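Local coordinates for protein glutathione peroxidase (Hypocrea jecorina, PDB 6VPD) that probably reduces hydroperoxides to alcohols with thioredoxin as the electron donor, as a peroxidase of the glutathione peroxidase family, at residues N125-D130 with L148-W153. Residues are numbered along the deposited sequence; the frame is centred on the assembly and turned at random.
Sequences NVNGDD and LERVKW
The carboxamide of N127 grips the backbone of V151 at two points. Its ND2 donates to V151 O over 2.9 Å with an N-H...O angle of 147°; the acceptor uses an in-plane lone pair, and V151 O itself lies close to the amide plane of N127. The return bond, V151 N to N127 OD1, is weak at 3.4 Å. With CG anti to its own carbonyl carbon (chi1 -76°), the asparagine side chain extends toward 148-153, and OD1 also accepts a weak hydrogen bond from K139 of helix 133-141. R150 slides past N127 in the opposite direction: its chain bends at chi2, which sets CD against the N127 carboxamide, 3.2 Å from N127 OD1. The R150 guanidinium plane, turned 24° from that of the N127 carboxamide, has G128 N over one face, 3.5 Å above the plane and displaced toward the rim. An alanine in place of N127 would probably leave V151 O without its side-chain donor and V151 N without its weak acceptor, and open a gap beside R150 CD. Deeper in, V126 and V151 cross at about a right angle, CG2 of V126 meeting CB of V151 at 3.9 Å, and both touch N56 of strand 51-58. Asparagine side-chain pairing with a backbone N-H and C=O thus joins the loops before and after helix 133-141, beside the central sheet of this thioredoxin-fold domain.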
ATOM      1  N   ASN A 125       5.454 -17.681   5.292  1.00 41.84           N
ATOM      2  CA  ASN A 125       4.851 -16.607   6.053  1.00 42.69           C
ATOM      3  C   ASN A 125       5.884 -15.515   6.258  1.00 37.74           C
ATOM      4  O   ASN A 125       7.019 -15.797   6.652  1.00 32.80           O
ATOM      5  CB  ASN A 125       4.329 -17.128   7.387  1.00 47.76           C
ATOM      6  CG  ASN A 125       3.075 -17.934   7.215  1.00 49.28           C
ATOM      7  OD1 ASN A 125       1.981 -17.381   7.162  1.00 50.29           O
ATOM      8  ND2 ASN A 125       3.225 -19.245   7.070  1.00 54.39           N
ATOM      9  N   VAL A 126       5.497 -14.272   5.959  1.00 39.40           N
ATOM     10  CA  VAL A 126       6.390 -13.148   6.209  1.00 36.95           C
ATOM     11  C   VAL A 126       6.158 -12.504   7.562  1.00 33.83           C
ATOM     12  O   VAL A 126       6.983 -11.687   7.985  1.00 36.28           O
ATOM     13  CB  VAL A 126       6.281 -12.059   5.117  1.00 39.42           C
ATOM     14  CG1 VAL A 126       6.593 -12.650   3.746  1.00 33.38           C
ATOM     15  CG2 VAL A 126       4.914 -11.378   5.132  1.00 36.27           C
ATOM     16  N   ASN A 127       5.076 -12.853   8.263  1.00 41.13           N
ATOM     17  CA  ASN A 127       4.693 -12.172   9.494  1.00 39.35           C
ATOM     18  C   ASN A 127       4.271 -13.180  10.548  1.00 39.75           C
ATOM     19  O   ASN A 127       3.909 -14.314  10.244  1.00 43.98           O
ATOM     20  CB  ASN A 127       3.556 -11.189   9.256  1.00 38.41           C
ATOM     21  CG  ASN A 127       4.026  -9.945   8.576  1.00 40.97           C
ATOM     22  OD1 ASN A 127       5.171  -9.538   8.769  1.00 44.45           O
ATOM     23  ND2 ASN A 127       3.168  -9.333   7.766  1.00 38.94           N
ATOM     24  N   GLY A 128       4.332 -12.750  11.799  1.00 43.13           N
ATOM     25  CA  GLY A 128       4.018 -13.624  12.904  1.00 39.57           C
ATOM     26  C   GLY A 128       5.232 -14.361  13.418  1.00 48.70           C
ATOM     27  O   GLY A 128       6.345 -14.272  12.883  1.00 45.46           O
ATOM     28  N   ASP A 129       4.999 -15.106  14.503  1.00 45.45           N
ATOM     29  CA  ASP A 129       6.043 -15.926  15.104  1.00 53.49           C
ATOM     30  C   ASP A 129       6.367 -17.121  14.226  1.00 52.25           C
ATOM     31  O   ASP A 129       7.417 -17.756  14.405  1.00 46.13           O
ATOM     32  CB  ASP A 129       5.612 -16.390  16.500  1.00 62.77           C
ATOM     33  CG  ASP A 129       5.476 -15.236  17.497  1.00 72.42           C
ATOM     34  OD1 ASP A 129       6.408 -14.401  17.596  1.00 82.65           O
ATOM     35  OD2 ASP A 129       4.428 -15.170  18.183  1.00 73.26           O
ATOM     36  N   ASP A 130       5.477 -17.414  13.287  1.00 40.04           N
ATOM     37  CA  ASP A 130       5.628 -18.418  12.256  1.00 44.51           C
ATOM     38  C   ASP A 130       6.361 -17.906  11.019  1.00 46.66           C
ATOM     39  O   ASP A 130       6.499 -18.659  10.048  1.00 43.80           O
ATOM     40  CB  ASP A 130       4.243 -18.894  11.837  1.00 48.93           C
ATOM     41  CG  ASP A 130       3.379 -17.740  11.334  1.00 55.27           C
ATOM     42  OD1 ASP A 130       3.275 -16.716  12.049  1.00 54.28           O
ATOM     43  OD2 ASP A 130       2.845 -17.830  10.204  1.00 64.35           O
ATOM     44  N   LEU A 148       8.002   0.530  11.895  1.00 39.31           N
ATOM     45  CA  LEU A 148       7.116  -0.619  11.840  1.00 32.58           C
ATOM     46  C   LEU A 148       7.783  -1.727  11.061  1.00 34.87           C
ATOM     47  O   LEU A 148       8.210  -1.529   9.922  1.00 39.60           O
ATOM     48  CB  LEU A 148       5.797  -0.249  11.182  1.00 41.30           C
ATOM     49  CG  LEU A 148       4.780  -1.390  11.212  1.00 44.18           C
ATOM     50  CD1 LEU A 148       3.993  -1.423  12.544  1.00 33.75           C
ATOM     51  CD2 LEU A 148       3.874  -1.290   9.999  1.00 43.61           C
ATOM     52  N   GLU A 149       7.882  -2.888  11.687  1.00 37.53           N
ATOM     53  CA  GLU A 149       8.666  -3.995  11.170  1.00 35.84           C
ATOM     54  C   GLU A 149       7.845  -4.938  10.283  1.00 34.85           C
ATOM     55  O   GLU A 149       8.377  -5.464   9.296  1.00 35.13           O
ATOM     56  CB  GLU A 149       9.299  -4.722  12.360  1.00 40.20           C
ATOM     57  CG  GLU A 149      10.207  -5.840  11.982  1.00 47.60           C
ATOM     58  CD  GLU A 149      10.950  -6.439  13.164  1.00 58.12           C
ATOM     59  OE1 GLU A 149      11.314  -5.664  14.088  1.00 58.34           O
ATOM     60  OE2 GLU A 149      11.158  -7.683  13.161  1.00 47.80           O
ATOM     61  N   ARG A 150       6.550  -5.114  10.572  1.00 39.93           N
ATOM     62  CA  ARG A 150       5.665  -5.939   9.747  1.00 34.32           C
ATOM     63  C   ARG A 150       5.643  -5.506   8.283  1.00 36.88           C
ATOM     64  O   ARG A 150       5.668  -4.312   7.958  1.00 31.71           O
ATOM     65  CB  ARG A 150       4.230  -5.906  10.292  1.00 36.15           C
ATOM     66  CG  ARG A 150       4.004  -6.640  11.634  1.00 58.68           C
ATOM     67  CD  ARG A 150       3.960  -8.151  11.395  1.00 60.56           C
ATOM     68  NE  ARG A 150       4.225  -8.984  12.568  1.00 56.65           N
ATOM     69  CZ  ARG A 150       5.436  -9.257  13.041  1.00 50.47           C
ATOM     70  NH1 ARG A 150       6.506  -8.754  12.419  1.00 49.69           N
ATOM     71  NH2 ARG A 150       5.551 -10.054  14.103  1.00 50.55           N
ATOM     72  N   VAL A 151       5.582  -6.507   7.399  1.00 38.76           N
ATOM     73  CA  VAL A 151       5.191  -6.278   6.015  1.00 35.77           C
ATOM     74  C   VAL A 151       3.707  -5.951   5.964  1.00 34.74           C
ATOM     75  O   VAL A 151       2.868  -6.689   6.497  1.00 37.68           O
ATOM     76  CB  VAL A 151       5.524  -7.504   5.159  1.00 36.88           C
ATOM     77  CG1 VAL A 151       5.101  -7.274   3.724  1.00 36.75           C
ATOM     78  CG2 VAL A 151       7.018  -7.802   5.247  1.00 35.12           C
ATOM     79  N   LYS A 152       3.375  -4.841   5.318  1.00 43.16           N
ATOM     80  CA  LYS A 152       2.002  -4.349   5.334  1.00 39.79           C
ATOM     81  C   LYS A 152       1.126  -5.087   4.332  1.00 43.45           C
ATOM     82  O   LYS A 152      -0.021  -5.418   4.641  1.00 41.30           O
ATOM     83  CB  LYS A 152       1.983  -2.845   5.049  1.00 40.11           C
ATOM     84  CG  LYS A 152       2.934  -2.049   5.935  1.00 48.91           C
ATOM     85  CD  LYS A 152       3.513  -0.818   5.212  1.00 64.89           C
ATOM     86  CE  LYS A 152       4.974  -0.551   5.634  1.00 62.03           C
ATOM     87  NZ  LYS A 152       5.612   0.566   4.865  1.00 67.12           N
ATOM     88  N   TRP A 153       1.647  -5.375   3.140  1.00 41.09           N
ATOM     89  CA  TRP A 153       0.820  -5.880   2.056  1.00 42.87           C
ATOM     90  C   TRP A 153       1.676  -6.774   1.164  1.00 48.63           C
ATOM     91  O   TRP A 153       2.881  -6.944   1.392  1.00 39.55           O
ATOM     92  CB  TRP A 153       0.200  -4.702   1.303  1.00 45.83           C
ATOM     93  CG  TRP A 153      -0.925  -5.039   0.368  1.00 52.40           C
ATOM     94  CD1 TRP A 153      -0.990  -4.767  -0.979  1.00 55.19           C
ATOM     95  CD2 TRP A 153      -2.152  -5.702   0.701  1.00 50.90           C
ATOM     96  NE1 TRP A 153      -2.187  -5.222  -1.498  1.00 54.16           N
ATOM     97  CE2 TRP A 153      -2.913  -5.806  -0.490  1.00 52.68           C
ATOM     98  CE3 TRP A 153      -2.675  -6.234   1.885  1.00 54.03           C
ATOM     99  CZ2 TRP A 153      -4.169  -6.417  -0.524  1.00 53.62           C
ATOM    100  CZ3 TRP A 153      -3.918  -6.858   1.846  1.00 58.39           C
ATOM    101  CH2 TRP A 153      -4.656  -6.931   0.653  1.00 57.71           C
TER